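Local atomic coordinates of uncharacterized protein Atu1656 (Agrobacterium tumefaciens, PDB entry 2OJH), a protein that is of unknown function but adopts a six-bladed beta-propeller fold and belongs to the TolB family. Residues A[35-49]-A[56-69]. Numbering follows the deposited sequence.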
loop_
_atom_site.group_PDB
_atom_site.type_symbol
_atom_site.label_atom_id
_atom_site.label_comp_id
_atom_site.label_asym_id
_atom_site.label_seq_id
_atom_site.Cartn_x
_atom_site.Cartn_y
_atom_site.Cartn_z
ATOM N N ARG A 35 -6.719 7.435 -16.861
ATOM C CA ARG A 35 -7.818 8.380 -16.685
ATOM C C ARG A 35 -7.625 9.173 -15.389
ATOM O O ARG A 35 -7.052 8.648 -14.436
ATOM C CB ARG A 35 -9.174 7.656 -16.708
ATOM C CG ARG A 35 -9.960 7.626 -15.394
ATOM C CD ARG A 35 -11.410 7.268 -15.669
ATOM N NE ARG A 35 -12.351 7.810 -14.688
ATOM C CZ ARG A 35 -13.051 7.077 -13.825
ATOM N NH1 ARG A 35 -13.893 7.670 -12.975
ATOM N NH2 ARG A 35 -12.911 5.756 -13.801
ATOM N N VAL A 36 -8.122 10.410 -15.368
ATOM C CA VAL A 36 -8.078 11.263 -14.181
ATOM C C VAL A 36 -9.443 11.155 -13.490
ATOM O O VAL A 36 -10.488 11.492 -14.076
ATOM C CB VAL A 36 -7.792 12.718 -14.577
ATOM C CG1 VAL A 36 -7.869 13.648 -13.362
ATOM C CG2 VAL A 36 -6.440 12.832 -15.297
ATOM N N VAL A 37 -9.434 10.663 -12.256
ATOM C CA VAL A 37 -10.644 10.575 -11.453
ATOM C C VAL A 37 -10.968 11.911 -10.798
ATOM O O VAL A 37 -12.117 12.340 -10.799
ATOM C CB VAL A 37 -10.490 9.506 -10.356
ATOM C CG1 VAL A 37 -11.789 9.369 -9.567
ATOM C CG2 VAL A 37 -10.154 8.189 -10.998
ATOM N N TRP A 38 -9.958 12.563 -10.228
ATOM C CA TRP A 38 -10.182 13.794 -9.464
ATOM C C TRP A 38 -8.860 14.508 -9.228
ATOM O O TRP A 38 -7.865 13.854 -8.897
ATOM C CB TRP A 38 -10.786 13.432 -8.104
ATOM C CG TRP A 38 -11.319 14.590 -7.347
ATOM C CD1 TRP A 38 -12.310 15.449 -7.743
ATOM C CD2 TRP A 38 -10.921 14.999 -6.044
ATOM N NE1 TRP A 38 -12.532 16.389 -6.758
ATOM C CE2 TRP A 38 -11.702 16.130 -5.701
ATOM C CE3 TRP A 38 -9.991 14.516 -5.123
ATOM C CZ2 TRP A 38 -11.578 16.789 -4.474
ATOM C CZ3 TRP A 38 -9.865 15.177 -3.873
ATOM C CH2 TRP A 38 -10.646 16.314 -3.579
ATOM N N GLN A 39 -8.852 15.834 -9.405
ATOM C CA GLN A 39 -7.704 16.669 -9.050
ATOM C C GLN A 39 -8.097 17.601 -7.940
ATOM O O GLN A 39 -9.262 18.029 -7.864
ATOM C CB GLN A 39 -7.173 17.447 -10.251
ATOM C CG GLN A 39 -6.758 16.507 -11.395
ATOM C CD GLN A 39 -5.959 17.192 -12.453
ATOM O OE1 GLN A 39 -6.100 18.403 -12.667
ATOM N NE2 GLN A 39 -5.123 16.416 -13.160
ATOM N N THR A 40 -7.140 17.926 -7.072
ATOM C CA THR A 40 -7.410 18.785 -5.914
ATOM C C THR A 40 -6.166 19.571 -5.522
ATOM O O THR A 40 -5.054 19.090 -5.727
ATOM C CB THR A 40 -7.937 17.957 -4.700
ATOM O OG1 THR A 40 -8.087 18.793 -3.538
ATOM C CG2 THR A 40 -7.017 16.808 -4.385
ATOM N N PRO A 41 -6.354 20.787 -4.977
ATOM C CA PRO A 41 -5.226 21.504 -4.360
ATOM C C PRO A 41 -4.809 20.923 -2.993
ATOM O O PRO A 41 -3.793 21.321 -2.447
ATOM C CB PRO A 41 -5.761 22.932 -4.216
ATOM C CG PRO A 41 -7.228 22.737 -4.021
ATOM C CD PRO A 41 -7.594 21.580 -4.917
ATOM N N GLU A 42 -5.590 19.984 -2.472
ATOM C CA GLU A 42 -5.246 19.291 -1.238
ATOM C C GLU A 42 -4.253 18.160 -1.503
ATOM O O GLU A 42 -3.990 17.807 -2.661
ATOM C CB GLU A 42 -6.510 18.745 -0.564
ATOM C CG GLU A 42 -7.615 19.795 -0.381
ATOM C CD GLU A 42 -7.267 20.867 0.641
ATOM O OE1 GLU A 42 -6.475 20.596 1.567
ATOM O OE2 GLU A 42 -7.794 21.992 0.522
ATOM N N LEU A 43 -3.699 17.603 -0.428
ATOM C CA LEU A 43 -2.778 16.473 -0.531
ATOM C C LEU A 43 -3.537 15.188 -0.203
ATOM O O LEU A 43 -3.928 14.961 0.954
ATOM C CB LEU A 43 -1.599 16.681 0.433
ATOM C CG LEU A 43 -0.365 15.797 0.257
ATOM C CD1 LEU A 43 0.356 16.164 -1.024
ATOM C CD2 LEU A 43 0.547 16.010 1.454
ATOM N N PHE A 44 -3.797 14.382 -1.233
ATOM C CA PHE A 44 -4.521 13.131 -1.070
ATOM C C PHE A 44 -3.549 12.031 -1.417
ATOM O O PHE A 44 -2.696 12.215 -2.299
ATOM C CB PHE A 44 -5.740 13.065 -1.990
ATOM C CG PHE A 44 -6.984 13.587 -1.362
ATOM C CD1 PHE A 44 -7.119 14.945 -1.069
ATOM C CD2 PHE A 44 -8.005 12.711 -1.012
ATOM C CE1 PHE A 44 -8.273 15.438 -0.476
ATOM C CE2 PHE A 44 -9.168 13.200 -0.405
ATOM C CZ PHE A 44 -9.293 14.556 -0.135
ATOM N N GLU A 45 -3.671 10.892 -0.732
ATOM C CA GLU A 45 -2.624 9.871 -0.788
ATOM C C GLU A 45 -3.127 8.448 -0.868
ATOM O O GLU A 45 -4.179 8.130 -0.331
ATOM C CB GLU A 45 -1.695 10.024 0.444
ATOM C CG GLU A 45 -1.022 11.418 0.484
ATOM C CD GLU A 45 0.010 11.578 1.561
ATOM O OE1 GLU A 45 1.160 11.144 1.336
ATOM O OE2 GLU A 45 -0.305 12.199 2.614
ATOM N N ALA A 46 -2.349 7.591 -1.527
ATOM C CA ALA A 46 -2.423 6.126 -1.262
ATOM C C ALA A 46 -3.789 5.449 -1.453
ATOM O O ALA A 46 -4.412 4.922 -0.498
ATOM C CB ALA A 46 -1.820 5.807 0.151
ATOM N N PRO A 47 -4.279 5.442 -2.706
ATOM C CA PRO A 47 -5.612 4.875 -2.942
ATOM C C PRO A 47 -5.662 3.333 -2.809
ATOM O O PRO A 47 -4.746 2.632 -3.281
ATOM C CB PRO A 47 -5.910 5.309 -4.389
ATOM C CG PRO A 47 -4.555 5.414 -5.039
ATOM C CD PRO A 47 -3.653 5.953 -3.944
ATOM N N ASN A 48 -6.715 2.844 -2.145
ATOM C CA ASN A 48 -7.206 1.464 -2.295
ATOM C C ASN A 48 -8.395 1.476 -3.256
ATOM O O ASN A 48 -9.040 2.509 -3.453
ATOM C CB ASN A 48 -7.817 0.921 -0.977
ATOM C CG ASN A 48 -6.877 0.971 0.203
ATOM O OD1 ASN A 48 -7.225 1.526 1.238
ATOM N ND2 ASN A 48 -5.682 0.394 0.069
ATOM N N TRP A 49 -8.713 0.311 -3.821
ATOM C CA TRP A 49 -9.847 0.188 -4.712
ATOM C C TRP A 49 -10.791 -0.809 -4.103
ATOM O O TRP A 49 -10.374 -1.928 -3.792
ATOM C CB TRP A 49 -9.358 -0.322 -6.068
ATOM C CG TRP A 49 -10.283 -0.057 -7.249
ATOM C CD1 TRP A 49 -11.658 -0.225 -7.312
ATOM C CD2 TRP A 49 -9.870 0.373 -8.554
ATOM N NE1 TRP A 49 -12.108 0.070 -8.592
ATOM C CE2 TRP A 49 -11.028 0.435 -9.367
ATOM C CE3 TRP A 49 -8.615 0.680 -9.124
ATOM C CZ2 TRP A 49 -10.975 0.829 -10.723
ATOM C CZ3 TRP A 49 -8.567 1.076 -10.462
ATOM C CH2 TRP A 49 -9.740 1.139 -11.246
ATOM N N LEU A 56 -12.762 4.453 -4.639
ATOM C CA LEU A 56 -11.412 4.466 -4.112
ATOM C C LEU A 56 -11.408 4.967 -2.676
ATOM O O LEU A 56 -12.199 5.851 -2.309
ATOM C CB LEU A 56 -10.468 5.346 -4.959
ATOM C CG LEU A 56 -10.406 5.038 -6.461
ATOM C CD1 LEU A 56 -9.584 6.108 -7.160
ATOM C CD2 LEU A 56 -9.841 3.640 -6.763
ATOM N N LEU A 57 -10.508 4.395 -1.878
ATOM C CA LEU A 57 -10.294 4.825 -0.500
ATOM C C LEU A 57 -8.927 5.517 -0.377
ATOM O O LEU A 57 -7.858 4.909 -0.638
ATOM C CB LEU A 57 -10.444 3.648 0.469
ATOM C CG LEU A 57 -10.421 3.976 1.971
ATOM C CD1 LEU A 57 -11.714 4.662 2.405
ATOM C CD2 LEU A 57 -10.170 2.687 2.759
ATOM N N LEU A 58 -8.968 6.800 -0.033
ATOM C CA LEU A 58 -7.762 7.636 0.057
ATOM C C LEU A 58 -7.617 8.232 1.462
ATOM O O LEU A 58 -8.603 8.412 2.178
ATOM C CB LEU A 58 -7.859 8.833 -0.903
ATOM C CG LEU A 58 -7.672 8.766 -2.431
ATOM C CD1 LEU A 58 -6.244 8.745 -2.895
ATOM C CD2 LEU A 58 -8.528 7.685 -3.124
ATOM N N ASN A 59 -6.398 8.603 1.837
ATOM C CA ASN A 59 -6.268 9.463 3.018
ATOM C C ASN A 59 -5.795 10.864 2.671
ATOM O O ASN A 59 -5.067 11.089 1.682
ATOM C CB ASN A 59 -5.372 8.834 4.105
ATOM C CG ASN A 59 -3.980 8.553 3.599
ATOM O OD1 ASN A 59 -3.778 7.636 2.818
ATOM N ND2 ASN A 59 -3.023 9.351 4.030
ATOM N N SER A 60 -6.172 11.795 3.535
ATOM C CA SER A 60 -5.709 13.160 3.429
ATOM C C SER A 60 -5.722 13.817 4.806
ATOM O O SER A 60 -6.774 13.900 5.470
ATOM C CB SER A 60 -6.593 13.942 2.456
ATOM O OG SER A 60 -6.165 15.294 2.355
ATOM N N GLU A 61 -4.546 14.285 5.213
ATOM C CA GLU A 61 -4.380 15.047 6.458
ATOM C C GLU A 61 -4.944 14.297 7.669
ATOM O O GLU A 61 -5.609 14.885 8.526
ATOM C CB GLU A 61 -5.000 16.448 6.325
ATOM C CG GLU A 61 -4.506 17.241 5.115
ATOM C CD GLU A 61 -3.048 17.684 5.232
ATOM O OE1 GLU A 61 -2.520 17.724 6.369
ATOM O OE2 GLU A 61 -2.422 18.006 4.190
ATOM N N GLY A 62 -4.686 12.990 7.706
ATOM C CA GLY A 62 -5.072 12.133 8.828
ATOM C C GLY A 62 -6.462 11.516 8.794
ATOM O O GLY A 62 -6.814 10.722 9.681
ATOM N N LEU A 63 -7.250 11.875 7.783
ATOM C CA LEU A 63 -8.620 11.394 7.639
ATOM C C LEU A 63 -8.771 10.495 6.432
ATOM O O LEU A 63 -7.976 10.583 5.484
ATOM C CB LEU A 63 -9.581 12.571 7.524
ATOM C CG LEU A 63 -9.663 13.505 8.756
ATOM C CD1 LEU A 63 -10.644 14.629 8.454
ATOM C CD2 LEU A 63 -10.113 12.763 10.022
ATOM N N LEU A 64 -9.775 9.618 6.462
ATOM C CA LEU A 64 -10.022 8.732 5.315
ATOM C C LEU A 64 -11.220 9.213 4.503
ATOM O O LEU A 64 -12.218 9.667 5.076
ATOM C CB LEU A 64 -10.331 7.306 5.772
ATOM C CG LEU A 64 -9.239 6.319 6.127
ATOM C CD1 LEU A 64 -9.965 5.005 6.342
ATOM C CD2 LEU A 64 -8.246 6.189 4.985
ATOM N N TYR A 65 -11.140 9.045 3.180
ATOM C CA TYR A 65 -12.216 9.453 2.274
ATOM C C TYR A 65 -12.543 8.412 1.201
ATOM O O TYR A 65 -11.636 7.801 0.623
ATOM C CB TYR A 65 -11.832 10.753 1.555
ATOM C CG TYR A 65 -11.618 11.934 2.457
ATOM C CD1 TYR A 65 -10.389 12.157 3.062
ATOM C CD2 TYR A 65 -12.638 12.854 2.676
ATOM C CE1 TYR A 65 -10.185 13.262 3.907
ATOM C CE2 TYR A 65 -12.436 13.970 3.499
ATOM C CZ TYR A 65 -11.207 14.154 4.112
ATOM O OH TYR A 65 -10.987 15.239 4.932
ATOM N N ARG A 66 -13.833 8.252 0.903
ATOM C CA ARG A 66 -14.258 7.468 -0.265
ATOM C C ARG A 66 -14.501 8.400 -1.468
ATOM O O ARG A 66 -15.156 9.438 -1.333
ATOM C CB ARG A 66 -15.544 6.682 0.035
ATOM C CG ARG A 66 -15.438 5.684 1.177
ATOM C CD ARG A 66 -16.755 4.946 1.401
ATOM N NE ARG A 66 -16.877 4.525 2.803
ATOM C CZ ARG A 66 -17.471 5.246 3.769
ATOM N NH1 ARG A 66 -17.539 4.775 5.018
ATOM N NH2 ARG A 66 -17.990 6.447 3.502
ATOM N N LEU A 67 -13.966 8.027 -2.631
ATOM C CA LEU A 67 -14.225 8.745 -3.884
ATOM C C LEU A 67 -14.882 7.789 -4.872
ATOM O O LEU A 67 -14.236 6.830 -5.323
ATOM C CB LEU A 67 -12.930 9.271 -4.483
ATOM C CG LEU A 67 -12.245 10.485 -3.852
ATOM C CD1 LEU A 67 -11.686 10.227 -2.431
ATOM C CD2 LEU A 67 -11.113 10.864 -4.786
ATOM N N SER A 68 -16.159 8.032 -5.171
ATOM C CA SER A 68 -16.916 7.175 -6.079
ATOM C C SER A 68 -16.398 7.251 -7.510
ATOM O O SER A 68 -16.105 8.326 -8.012
ATOM C CB SER A 68 -18.397 7.536 -6.054
ATOM O OG SER A 68 -19.117 6.627 -6.855
ATOM N N LEU A 69 -16.303 6.095 -8.149
ATOM C CA LEU A 69 -15.817 5.997 -9.534
ATOM C C LEU A 69 -16.907 6.216 -10.594
ATOM O O LEU A 69 -16.599 6.379 -11.772
ATOM C CB LEU A 69 -15.085 4.676 -9.757
ATOM C CG LEU A 69 -13.721 4.638 -9.046
ATOM C CD1 LEU A 69 -13.151 3.265 -9.111
ATOM C CD2 LEU A 69 -12.738 5.653 -9.648
HETATM O O HOH W 1 -4.061 18.997 2.109
HETATM O O HOH W 2 -2.474 14.271 3.256
#
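Strand 45-49 pairs antiparallel with strand 56-60, the axes of these short segments 4.4 Å apart at closest approach, while residues 35-40, part of the edge strand 33-40 of the neighbouring blade, pack across the sheet they form with strand 63-68. This is the inner hairpin of a beta-propeller blade, together with its interface to the blade before it. Glu45 and Asn59 exchange two backbone hydrogen bonds, as do Asn48 and Leu57; between the pairs the register slips by one residue at a beta bulge, where Ala46 takes positive phi (58°). Leu58 fits against this bulge, its CD1 near Glu45 O and its CD2 3.8 Å from Pro47 CB.

At one end Phe44 is sandwiched: Trp38 CZ3 lies over the centre of one face, and Ser60 CB over the other as a CH-pi contact, 3.6 Å from the ring centroid. The Tyr65 ring adjoins it obliquely, the two planes 49° apart. Beside the sandwich, Ser60 OG, anti to its own N (chi1 179°), donates to Leu43 O over 2.7 Å from above the carbonyl plane. A water bonded to Leu43 O, Glu45 OE2 and Glu61 N ties the type I' turn 60-63 to the incoming chain. Glu45 OE1 turns instead to Arg245 in a salt bridge, and His90 bridges the side-chain oxygens of Asn48 and Asn59.

At the other end Leu56 CD2 and Leu69 CD1 sit over the same face of Trp49, both offset toward its rim. The other branch of Leu69, CD2, meets both methyls of Val37, with Leu69 CD2 3.8 Å from Val37 CG1.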